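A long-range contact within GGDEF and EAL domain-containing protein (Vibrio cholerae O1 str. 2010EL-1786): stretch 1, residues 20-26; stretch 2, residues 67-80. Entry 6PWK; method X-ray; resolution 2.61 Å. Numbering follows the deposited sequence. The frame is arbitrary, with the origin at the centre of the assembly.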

# COMPACT_ATOMS: atom_id res chain seq x y z
N ASP A 20 19.68 10.39 11.12
CA ASP A 20 18.86 10.21 9.93
C ASP A 20 19.29 11.22 8.87
O ASP A 20 19.25 12.43 9.13
CB ASP A 20 17.39 10.38 10.26
CG ASP A 20 16.51 10.47 9.02
OD1 ASP A 20 16.38 9.44 8.32
OD2 ASP A 20 15.96 11.55 8.76
N PRO A 21 19.70 10.77 7.68
CA PRO A 21 20.22 11.73 6.68
C PRO A 21 19.21 12.76 6.22
O PRO A 21 19.60 13.90 5.93
CB PRO A 21 20.66 10.82 5.53
CG PRO A 21 20.86 9.47 6.15
CD PRO A 21 19.84 9.38 7.24
N VAL A 22 17.93 12.41 6.14
CA VAL A 22 16.93 13.33 5.61
C VAL A 22 16.71 14.49 6.58
O VAL A 22 16.92 15.66 6.23
CB VAL A 22 15.62 12.60 5.31
CG1 VAL A 22 14.64 13.52 4.60
CG2 VAL A 22 15.89 11.35 4.48
N SER A 23 16.28 14.18 7.80
CA SER A 23 15.93 15.22 8.76
C SER A 23 17.15 15.86 9.41
O SER A 23 17.03 16.94 10.00
CB SER A 23 15.03 14.65 9.85
OG SER A 23 15.70 13.63 10.59
N HIS A 24 18.32 15.23 9.31
CA HIS A 24 19.52 15.64 10.04
C HIS A 24 19.26 15.70 11.55
O HIS A 24 19.87 16.48 12.27
CB HIS A 24 20.06 16.98 9.54
CG HIS A 24 21.52 17.19 9.82
ND1 HIS A 24 22.51 16.56 9.09
CD2 HIS A 24 22.15 17.94 10.75
CE1 HIS A 24 23.69 16.92 9.56
NE2 HIS A 24 23.50 17.76 10.56
N LEU A 25 18.33 14.87 12.02
CA LEU A 25 18.06 14.66 13.43
C LEU A 25 18.50 13.25 13.81
O LEU A 25 18.94 12.46 12.97
CB LEU A 25 16.58 14.87 13.74
CG LEU A 25 16.01 16.28 13.64
CD1 LEU A 25 14.50 16.25 13.80
CD2 LEU A 25 16.64 17.19 14.68
N GLY A 26 18.38 12.93 15.09
CA GLY A 26 18.62 11.56 15.52
C GLY A 26 17.61 10.61 14.90
O GLY A 26 16.46 10.97 14.65
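Stretch 2 67-80: GDGMVRELADRLKN

The contact between residues 20-26 and the helix of residues 67-80 illustrates how a tight loop docks on one side of a helix through small apolar contacts and a single hydrogen bond from an arginine. The loop holds its own shape: the backbone N of Asp20 bonds to O of Leu25 at 2.9 Å, while Asp20 OD2 accepts both Ser23 N and Ser23 OG, each at 2.8 Å. Its helical phi/psi at residues 21-23 lack the regular bonds, whereas the helix opposite carries i to i+4 bonds throughout. The two run in the same general sense, Val22 lying near Asp68, Ser23 near Arg72, and Leu25 farther along at Ala75 and Lys79. The CA atoms come closest at Ser23 and Arg72, 4.5 Å apart, and Ala75 CB lies 3.2 Å from Ser23 O. Val22 CG1 packs 3.8 Å from Val71 CG1, and Leu25 CD1 lies 3.7 Å from Ala75 CB. Arg72 folds its side chain back to the loop, chi2 and chi3 both p, so that NE donates to Val22 O at 3.1 Å. Lys79 lays its chain along Leu25, CD to CD2 3.7 Å, while its NZ forms a salt bridge with Asp76 OD1 at 2.9 Å.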

# COMPACT_ATOMS: atom_id res chain seq x y z
N GLY A 67 9.27 16.07 -0.71
CA GLY A 67 8.97 15.48 0.58
C GLY A 67 10.16 15.51 1.52
O GLY A 67 10.03 15.84 2.70
N ASP A 68 11.34 15.14 1.01
CA ASP A 68 12.55 15.19 1.84
C ASP A 68 12.87 16.62 2.26
O ASP A 68 13.29 16.86 3.39
CB ASP A 68 13.73 14.58 1.09
CG ASP A 68 13.60 13.08 0.92
OD1 ASP A 68 12.49 12.54 1.16
OD2 ASP A 68 14.60 12.43 0.55
N GLY A 69 12.68 17.58 1.35
CA GLY A 69 12.91 18.97 1.69
C GLY A 69 11.99 19.47 2.80
O GLY A 69 12.40 20.29 3.62
N MET A 70 10.75 18.98 2.83
CA MET A 70 9.83 19.38 3.88
C MET A 70 10.19 18.73 5.21
O MET A 70 10.04 19.35 6.27
CB MET A 70 8.39 19.04 3.49
CG MET A 70 7.35 19.56 4.46
SD MET A 70 7.47 21.34 4.69
CE MET A 70 5.94 21.87 3.95
N VAL A 71 10.67 17.48 5.17
CA VAL A 71 11.15 16.83 6.39
C VAL A 71 12.32 17.61 6.97
O VAL A 71 12.38 17.86 8.18
CB VAL A 71 11.53 15.37 6.10
CG1 VAL A 71 12.32 14.79 7.26
CG2 VAL A 71 10.29 14.54 5.83
N ARG A 72 13.26 18.01 6.12
CA ARG A 72 14.39 18.81 6.58
C ARG A 72 13.92 20.16 7.10
O ARG A 72 14.40 20.63 8.14
CB ARG A 72 15.39 19.01 5.44
CG ARG A 72 16.44 20.07 5.71
CD ARG A 72 17.37 19.68 6.84
NE ARG A 72 18.15 18.49 6.52
CZ ARG A 72 19.26 18.51 5.80
NH1 ARG A 72 19.72 19.65 5.31
NH2 ARG A 72 19.91 17.38 5.55
N GLU A 73 12.98 20.80 6.40
CA GLU A 73 12.47 22.10 6.84
C GLU A 73 11.83 21.98 8.22
O GLU A 73 12.19 22.72 9.15
CB GLU A 73 11.48 22.65 5.82
CG GLU A 73 10.84 23.98 6.21
CD GLU A 73 11.72 25.18 5.93
OE1 GLU A 73 12.96 25.07 6.07
OE2 GLU A 73 11.18 26.24 5.55
N LEU A 74 10.88 21.06 8.38
CA LEU A 74 10.26 20.85 9.69
C LEU A 74 11.31 20.50 10.74
O LEU A 74 11.24 20.97 11.87
CB LEU A 74 9.20 19.76 9.60
CG LEU A 74 8.56 19.29 10.91
CD1 LEU A 74 8.01 20.46 11.71
CD2 LEU A 74 7.47 18.27 10.64
N ALA A 75 12.30 19.68 10.37
CA ALA A 75 13.37 19.35 11.30
C ALA A 75 14.20 20.57 11.65
O ALA A 75 14.46 20.84 12.83
CB ALA A 75 14.25 18.25 10.72
N ASP A 76 14.61 21.34 10.64
CA ASP A 76 15.38 22.55 10.89
C ASP A 76 14.58 23.55 11.73
O ASP A 76 15.11 24.14 12.68
CB ASP A 76 15.81 23.20 9.58
CG ASP A 76 16.89 22.42 8.86
OD1 ASP A 76 17.55 21.58 9.51
OD2 ASP A 76 17.09 22.64 7.65
N ARG A 77 13.31 23.74 11.39
CA ARG A 77 12.48 24.67 12.15
C ARG A 77 12.26 24.17 13.57
O ARG A 77 12.23 24.97 14.52
CB ARG A 77 11.15 24.89 11.44
CG ARG A 77 11.27 25.48 10.05
CD ARG A 77 11.70 26.94 10.09
NE ARG A 77 11.68 27.54 8.76
CZ ARG A 77 11.98 28.81 8.52
NH1 ARG A 77 12.32 29.61 9.51
NH2 ARG A 77 11.95 29.27 7.27
N LEU A 78 12.11 22.86 13.74
CA LEU A 78 11.83 22.32 15.07
C LEU A 78 13.06 22.38 15.97
O LEU A 78 12.94 22.73 17.15
CB LEU A 78 11.33 20.87 14.95
CG LEU A 78 10.80 20.19 16.21
CD1 LEU A 78 9.64 20.98 16.79
CD2 LEU A 78 10.39 18.76 15.91
N LYS A 79 14.24 22.07 15.42
CA LYS A 79 15.42 21.96 16.27
C LYS A 79 16.01 23.33 16.61
O LYS A 79 16.46 23.54 17.74
CB LYS A 79 16.46 21.06 15.60
CG LYS A 79 17.10 21.62 14.34
CD LYS A 79 17.71 20.51 13.51
CE LYS A 79 18.60 21.06 12.41
NZ LYS A 79 18.98 20.01 11.43
N ASN A 80 16.00 24.27 15.66
CA ASN A 80 16.55 25.59 15.95
C ASN A 80 15.67 26.35 16.93
O ASN A 80 16.16 27.24 17.63
CB ASN A 80 16.73 26.38 14.65
CG ASN A 80 18.18 26.73 14.39
OD1 ASN A 80 18.97 25.89 13.96
ND2 ASN A 80 18.54 27.98 14.65